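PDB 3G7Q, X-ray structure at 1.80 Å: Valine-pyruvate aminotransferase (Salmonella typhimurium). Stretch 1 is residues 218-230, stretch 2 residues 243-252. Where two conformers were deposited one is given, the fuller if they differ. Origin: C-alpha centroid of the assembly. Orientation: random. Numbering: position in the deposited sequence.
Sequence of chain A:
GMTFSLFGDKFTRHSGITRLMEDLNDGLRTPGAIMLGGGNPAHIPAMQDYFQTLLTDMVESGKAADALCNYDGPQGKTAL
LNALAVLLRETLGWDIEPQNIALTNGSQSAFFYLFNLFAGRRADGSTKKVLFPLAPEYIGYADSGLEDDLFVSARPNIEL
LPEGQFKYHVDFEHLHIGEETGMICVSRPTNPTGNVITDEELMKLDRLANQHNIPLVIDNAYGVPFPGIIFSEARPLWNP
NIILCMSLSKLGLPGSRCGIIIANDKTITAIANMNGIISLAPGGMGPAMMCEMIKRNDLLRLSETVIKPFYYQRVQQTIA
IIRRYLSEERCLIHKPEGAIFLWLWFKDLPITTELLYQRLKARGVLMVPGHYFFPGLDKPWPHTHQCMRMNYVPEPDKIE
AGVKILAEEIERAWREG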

ATOM      1  N   ILE A 218       6.049  18.998  -3.871  1.00 31.12           N
ATOM      2  CA  ILE A 218       4.797  19.707  -3.577  1.00 32.00           C
ATOM      3  C   ILE A 218       3.638  18.721  -3.426  1.00 32.73           C
ATOM      4  O   ILE A 218       3.294  17.993  -4.357  1.00 32.85           O
ATOM      5  N   ASP A 219       3.066  18.674  -2.234  1.00 32.33           N
ATOM      6  CA  ASP A 219       1.925  17.835  -1.975  1.00 31.29           C
ATOM      7  C   ASP A 219       0.664  18.616  -2.391  1.00 32.30           C
ATOM      8  O   ASP A 219       0.316  19.618  -1.756  1.00 31.35           O
ATOM      9  N   ASN A 220       0.003  18.131  -3.451  1.00 32.29           N
ATOM     10  CA  ASN A 220      -1.176  18.754  -4.090  1.00 32.55           C
ATOM     11  C   ASN A 220      -2.427  17.894  -3.829  1.00 32.52           C
ATOM     12  O   ASN A 220      -3.354  17.899  -4.638  1.00 33.79           O
ATOM     13  N   ALA A 221      -2.502  17.240  -2.678  1.00 32.70           N
ATOM     14  CA  ALA A 221      -3.688  16.436  -2.308  1.00 33.26           C
ATOM     15  C   ALA A 221      -5.009  17.203  -2.325  1.00 32.72           C
ATOM     16  O   ALA A 221      -6.065  16.586  -2.530  1.00 32.38           O
ATOM     17  N   TYR A 222      -4.968  18.519  -2.086  1.00 31.20           N
ATOM     18  CA  TYR A 222      -6.167  19.325  -2.037  1.00 33.02           C
ATOM     19  C   TYR A 222      -6.305  20.326  -3.163  1.00 33.33           C
ATOM     20  O   TYR A 222      -7.315  21.006  -3.241  1.00 34.76           O
ATOM     21  N   GLY A 223      -5.309  20.414  -4.031  1.00 32.98           N
ATOM     22  CA  GLY A 223      -5.276  21.452  -5.038  1.00 33.35           C
ATOM     23  C   GLY A 223      -5.875  21.134  -6.403  1.00 35.26           C
ATOM     24  O   GLY A 223      -6.678  20.226  -6.560  1.00 32.02           O
ATOM     25  N   VAL A 224      -5.486  21.961  -7.356  1.00 36.23           N
ATOM     26  CA  VAL A 224      -5.936  21.937  -8.736  1.00 34.99           C
ATOM     27  C   VAL A 224      -5.047  21.005  -9.524  1.00 32.64           C
ATOM     28  O   VAL A 224      -3.853  20.991  -9.299  1.00 33.68           O
ATOM     29  N   PRO A 225      -5.587  20.313 -10.536  1.00 31.78           N
ATOM     30  CA  PRO A 225      -6.934  20.313 -11.077  1.00 33.45           C
ATOM     31  C   PRO A 225      -7.972  19.482 -10.315  1.00 32.84           C
ATOM     32  O   PRO A 225      -9.148  19.656 -10.570  1.00 34.26           O
ATOM     33  N   PHE A 226      -7.540  18.591  -9.418  1.00 31.94           N
ATOM     34  CA  PHE A 226      -8.461  17.817  -8.576  1.00 31.27           C
ATOM     35  C   PHE A 226      -7.777  17.546  -7.245  1.00 31.65           C
ATOM     36  O   PHE A 226      -6.597  17.239  -7.224  1.00 33.07           O
ATOM     37  N   PRO A 227      -8.518  17.598  -6.130  1.00 30.72           N
ATOM     38  CA  PRO A 227      -9.960  17.847  -5.999  1.00 31.89           C
ATOM     39  C   PRO A 227     -10.409  19.297  -6.015  1.00 32.39           C
ATOM     40  O   PRO A 227     -11.612  19.568  -5.976  1.00 34.44           O
ATOM     41  N   GLY A 228      -9.482  20.235  -6.101  1.00 31.77           N
ATOM     42  CA  GLY A 228      -9.851  21.642  -6.232  1.00 33.55           C
ATOM     43  C   GLY A 228     -10.396  22.308  -4.987  1.00 33.01           C
ATOM     44  O   GLY A 228     -11.121  23.278  -5.079  1.00 34.30           O
ATOM     45  N   ILE A 229     -10.009  21.807  -3.825  1.00 33.17           N
ATOM     46  CA  ILE A 229     -10.429  22.400  -2.542  1.00 32.17           C
ATOM     47  C   ILE A 229      -9.446  23.529  -2.191  1.00 30.98           C
ATOM     48  O   ILE A 229      -8.620  23.416  -1.246  1.00 30.80           O
ATOM     49  N   ILE A 230      -9.554  24.599  -2.952  1.00 32.62           N
ATOM     50  CA  ILE A 230      -8.711  25.775  -2.824  1.00 33.25           C
ATOM     51  C   ILE A 230      -9.557  26.995  -3.053  1.00 33.68           C
ATOM     52  O   ILE A 230     -10.339  27.065  -4.023  1.00 33.69           O
ATOM     53  N   ILE A 243       8.592  17.573  -7.910  1.00 33.95           N
ATOM     54  CA  ILE A 243       7.922  16.298  -7.682  1.00 32.40           C
ATOM     55  C   ILE A 243       6.559  16.682  -7.118  1.00 33.70           C
ATOM     56  O   ILE A 243       6.482  17.256  -6.045  1.00 34.71           O
ATOM     57  N   LEU A 244       5.494  16.336  -7.834  0.50 32.22           N
ATOM     58  CA  LEU A 244       4.137  16.736  -7.475  0.50 31.61           C
ATOM     59  C   LEU A 244       3.309  15.526  -7.059  0.50 34.01           C
ATOM     60  O   LEU A 244       3.150  14.611  -7.865  0.50 34.19           O
ATOM     61  N   CYS A 245       2.761  15.535  -5.833  1.00 33.97           N
ATOM     62  CA  CYS A 245       1.975  14.412  -5.320  1.00 35.55           C
ATOM     63  C   CYS A 245       0.505  14.783  -5.345  1.00 37.80           C
ATOM     64  O   CYS A 245       0.124  15.840  -4.834  1.00 37.26           O
HETATM   65  N   MSE A 246      -0.304  13.918  -5.950  1.00 35.30           N
HETATM   66  CA  MSE A 246      -1.741  14.108  -6.042  1.00 34.34           C
HETATM   67  C   MSE A 246      -2.417  12.864  -5.495  1.00 35.21           C
HETATM   68  O   MSE A 246      -1.778  11.836  -5.278  1.00 34.71           O
ATOM     69  N   SER A 247      -3.720  12.937  -5.294  1.00 35.52           N
ATOM     70  CA  SER A 247      -4.432  11.819  -4.706  1.00 38.38           C
ATOM     71  C   SER A 247      -5.881  11.856  -5.100  1.00 36.43           C
ATOM     72  O   SER A 247      -6.411  12.899  -5.416  1.00 36.06           O
ATOM     73  N   LEU A 248      -6.513  10.698  -5.093  1.00 35.06           N
ATOM     74  CA  LEU A 248      -7.939  10.594  -5.370  1.00 37.18           C
ATOM     75  C   LEU A 248      -8.801  10.718  -4.108  1.00 35.73           C
ATOM     76  O   LEU A 248      -9.969  11.040  -4.193  1.00 36.44           O
ATOM     77  N   SER A 249      -8.226  10.517  -2.935  1.00 36.83           N
ATOM     78  CA  SER A 249      -9.037  10.408  -1.714  1.00 38.04           C
ATOM     79  C   SER A 249      -9.865  11.630  -1.361  1.00 36.84           C
ATOM     80  O   SER A 249     -11.039  11.498  -0.983  1.00 35.03           O
ATOM     81  N   LYS A 250      -9.310  12.823  -1.555  1.00 33.24           N
ATOM     82  CA  LYS A 250     -10.029  14.044  -1.173  1.00 34.28           C
ATOM     83  C   LYS A 250     -11.126  14.427  -2.183  1.00 32.79           C
ATOM     84  O   LYS A 250     -11.856  15.405  -1.978  1.00 35.25           O
ATOM     85  N   LEU A 251     -11.243  13.646  -3.261  0.50 33.24           N
ATOM     86  CA  LEU A 251     -12.350  13.766  -4.189  0.50 32.10           C
ATOM     87  C   LEU A 251     -13.614  13.170  -3.557  0.50 33.27           C
ATOM     88  O   LEU A 251     -14.706  13.311  -4.102  0.50 31.72           O
ATOM     89  N   GLY A 252     -13.461  12.486  -2.417  1.00 33.75           N
ATOM     90  CA  GLY A 252     -14.570  11.820  -1.731  1.00 35.30           C
ATOM     91  C   GLY A 252     -14.497  10.303  -1.883  1.00 36.29           C
ATOM     92  O   GLY A 252     -15.514   9.616  -1.763  1.00 37.47           O
TER

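Packing of residues 218-230 against 243-252 in valine-pyruvate aminotransferase; the contact buries 770 Å² summed over both sides. Backbone pairing comes first: two parallel strands are joined by Ile-218 N to Ile-243 O (2.8 Å), Cys-245 N to Ile-218 O (2.9 Å) and Asn-220 N to Cys-245 O (2.7 Å), all hydrogen bonds. This register places Ile-218 (m, t) and Leu-244 (t, p; one of two deposited conformers) on one face of the sheet, where Ile-218 CB lies 4.3 Å from Leu-244 CD1. The same leucine methyl, CD1, comes within 3.4 Å of CB of Asn-220, whose side chain (chi1 t) starts toward the other stretch. Asp-219 (t) and Cys-245 (m) share the other face; the end of the Asp-219 side chain comes nearer to stretch 2, OD1 lying 3.7 Å from Cys-245 O, while the same OD1 of Asp-219 accepts a hydrogen bond from Ala-221 N (3.1 Å).

Apolar packing centres on Met-246, a selenomethionine (m, t, p) that loses 108 Å² to stretch 1. Its CA-to-CB bond points sideways, but the side chain brings its terminal methyl into a pocket of the loop: Met-246 CE is 3.4 Å from Pro-225 CD, 3.3 Å from Asn-220 OD1 and 3.2 Å from Phe-226 O. Phe-226 (p, chi2 89°) points toward stretch 2 and offers a ring face to this methyl, Met-246 CE standing 3.7 Å from the Phe-226 ring centroid and only 10° off its normal, a CH-pi contact. At the ring edge, Phe-226 CE1 is 3.7 Å from Ser-247 O. Both Pro-225 and Pro-227 follow cis peptide bonds.

Farther along, Lys-250 (m, m, t, t) contributes its aliphatic part. Its CG sits 4.2 Å from the Tyr-222 ring centroid in an off-centre CH-pi contact, and Lys-250 CE reaches Tyr-222 OH at 3.4 Å; the ammonium is hydrogen-bonded elsewhere in the structure. Pro-227 points toward stretch 2, its CG 3.8 Å from Lys-250 CB and its CB 4.3 Å from Leu-251 CD1. Ile-229 (m, t) adds CD1 at 3.7 Å from Lys-250 O.

Two waters link the backbones beyond the strand pairing. Water 1 accepts from Ser-247 N (its O to that N, 3.0 Å) and lies within hydrogen-bonding distance of Asn-220 O (2.8 Å) and Phe-226 O (2.9 Å). The O of water 2 donates to Ala-221 O (2.7 Å) and Ser-247 O (2.8 Å) and accepts from Lys-250 N (3.0 Å), so it ties the loop to the 3-10 segment.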

ATOM      1  CB  ILE A 218       4.424  20.743  -4.662  1.00 31.11           C
ATOM      2  CG1 ILE A 218       5.607  21.678  -4.944  1.00 31.84           C
ATOM      3  CG2 ILE A 218       3.171  21.520  -4.223  1.00 29.34           C
ATOM      4  CD1 ILE A 218       5.419  22.649  -6.160  1.00 32.16           C
ATOM      5  CB  ASP A 219       1.853  17.457  -0.518  1.00 34.82           C
ATOM      6  CG  ASP A 219       0.772  16.420  -0.253  1.00 43.10           C
ATOM      7  OD1 ASP A 219      -0.004  16.106  -1.182  1.00 43.84           O
ATOM      8  OD2 ASP A 219       0.742  15.899   0.869  1.00 43.52           O
ATOM      9  CB  ASN A 220      -0.910  18.868  -5.579  1.00 32.56           C
ATOM     10  CG  ASN A 220      -1.851  19.827  -6.347  1.00 37.00           C
ATOM     11  OD1 ASN A 220      -2.553  19.426  -7.282  1.00 44.87           O
ATOM     12  ND2 ASN A 220      -1.831  21.068  -5.979  1.00 44.65           N
ATOM     13  CB  ALA A 221      -3.509  15.777  -0.933  1.00 35.25           C
ATOM     14  CB  TYR A 222      -6.226  20.107  -0.697  1.00 33.82           C
ATOM     15  CG  TYR A 222      -6.366  19.205   0.495  1.00 31.20           C
ATOM     16  CD1 TYR A 222      -7.618  18.748   0.907  1.00 32.89           C
ATOM     17  CD2 TYR A 222      -5.259  18.784   1.201  1.00 33.12           C
ATOM     18  CE1 TYR A 222      -7.744  17.920   1.979  1.00 32.39           C
ATOM     19  CE2 TYR A 222      -5.389  17.954   2.287  1.00 34.52           C
ATOM     20  CZ  TYR A 222      -6.640  17.523   2.652  1.00 34.96           C
ATOM     21  OH  TYR A 222      -6.787  16.708   3.716  1.00 37.48           O
ATOM     22  CB  VAL A 224      -5.840  23.401  -9.279  1.00 39.28           C
ATOM     23  CG1 VAL A 224      -5.669  23.448 -10.749  1.00 40.95           C
ATOM     24  CG2 VAL A 224      -7.032  24.215  -8.775  1.00 38.32           C
ATOM     25  CB  PRO A 225      -6.734  19.755 -12.502  1.00 35.19           C
ATOM     26  CG  PRO A 225      -5.544  18.915 -12.387  1.00 35.83           C
ATOM     27  CD  PRO A 225      -4.665  19.544 -11.386  1.00 31.91           C
ATOM     28  CB  PHE A 226      -8.895  16.506  -9.244  1.00 33.19           C
ATOM     29  CG  PHE A 226      -7.766  15.593  -9.581  1.00 32.93           C
ATOM     30  CD1 PHE A 226      -7.315  14.665  -8.667  1.00 33.04           C
ATOM     31  CD2 PHE A 226      -7.150  15.673 -10.820  1.00 36.42           C
ATOM     32  CE1 PHE A 226      -6.244  13.836  -8.974  1.00 34.40           C
ATOM     33  CE2 PHE A 226      -6.109  14.850 -11.125  1.00 36.32           C
ATOM     34  CZ  PHE A 226      -5.657  13.941 -10.210  1.00 33.67           C
ATOM     35  CB  PRO A 227     -10.272  17.202  -4.653  1.00 32.60           C
ATOM     36  CG  PRO A 227      -9.055  17.508  -3.854  1.00 35.21           C
ATOM     37  CD  PRO A 227      -7.907  17.313  -4.817  1.00 32.78           C
ATOM     38  CB  ILE A 229     -10.535  21.342  -1.433  1.00 32.81           C
ATOM     39  CG1 ILE A 229     -11.391  20.130  -1.864  1.00 31.04           C
ATOM     40  CG2 ILE A 229     -11.155  22.005  -0.135  1.00 31.46           C
ATOM     41  CD1 ILE A 229     -11.340  18.917  -0.989  1.00 32.83           C
ATOM     42  CB  ILE A 230      -7.488  25.677  -3.790  1.00 34.22           C
ATOM     43  CG1 ILE A 230      -6.547  26.855  -3.584  1.00 35.00           C
ATOM     44  CG2 ILE A 230      -7.976  25.570  -5.264  1.00 34.54           C
ATOM     45  CD1 ILE A 230      -5.191  26.674  -4.260  1.00 34.06           C
ATOM     46  CB  ILE A 243       8.683  15.388  -6.711  1.00 33.60           C
ATOM     47  CG1 ILE A 243      10.134  15.128  -7.202  1.00 33.31           C
ATOM     48  CG2 ILE A 243       7.947  14.034  -6.547  1.00 31.84           C
ATOM     49  CD1 ILE A 243      10.980  14.368  -6.181  1.00 31.27           C
ATOM     50  CB  LEU A 244       3.536  17.438  -8.695  0.50 34.57           C
ATOM     51  CG  LEU A 244       2.113  17.981  -8.728  0.50 34.07           C
ATOM     52  CD1 LEU A 244       1.887  18.871  -7.544  0.50 37.59           C
ATOM     53  CD2 LEU A 244       1.917  18.736 -10.060  0.50 31.14           C
ATOM     54  CB  CYS A 245       2.385  14.053  -3.904  1.00 38.02           C
ATOM     55  SG  CYS A 245       4.146  13.595  -3.825  1.00 44.42           S
HETATM   56  CB  MSE A 246      -2.158  14.408  -7.488  1.00 35.65           C
HETATM   57  CG  MSE A 246      -1.495  15.678  -8.058  1.00 38.87           C
HETATM   58 SE   MSE A 246      -2.141  16.009  -9.855  0.75 45.32          SE
HETATM   59  CE  MSE A 246      -3.971  17.095  -9.071  1.00 40.88           C
ATOM     60  CB  SER A 247      -4.323  11.915  -3.174  1.00 40.39           C
ATOM     61  OG  SER A 247      -5.058  10.869  -2.534  1.00 50.14           O
ATOM     62  CB  LEU A 248      -8.174   9.226  -5.999  1.00 39.46           C
ATOM     63  CG  LEU A 248      -9.484   8.866  -6.657  1.00 44.31           C
ATOM     64  CD1 LEU A 248      -9.921   9.883  -7.694  1.00 47.44           C
ATOM     65  CD2 LEU A 248      -9.276   7.465  -7.295  1.00 41.72           C
ATOM     66  CB  SER A 249      -8.165  10.022  -0.514  1.00 40.42           C
ATOM     67  OG  SER A 249      -7.361  11.092  -0.115  1.00 50.86           O
ATOM     68  CB  LYS A 250      -9.057  15.167  -0.832  1.00 35.56           C
ATOM     69  CG  LYS A 250      -7.918  14.740   0.129  1.00 37.30           C
ATOM     70  CD  LYS A 250      -8.400  14.183   1.483  1.00 43.52           C
ATOM     71  CE  LYS A 250      -7.222  13.636   2.287  1.00 48.27           C
ATOM     72  NZ  LYS A 250      -7.682  13.130   3.591  1.00 50.57           N
ATOM     73  CB  LEU A 251     -12.055  12.999  -5.487  0.50 32.49           C
ATOM     74  CG  LEU A 251     -12.944  13.309  -6.696  0.50 32.16           C
ATOM     75  CD1 LEU A 251     -12.559  14.650  -7.262  0.50 29.84           C
ATOM     76  CD2 LEU A 251     -12.821  12.236  -7.771  0.50 32.87           C
TER
HETATM   77  O   HOH W   1      -4.680  15.702  -5.698  1.00 31.56           O
HETATM   78  O   HOH W   2      -7.084  14.154  -2.992  1.00 32.25           O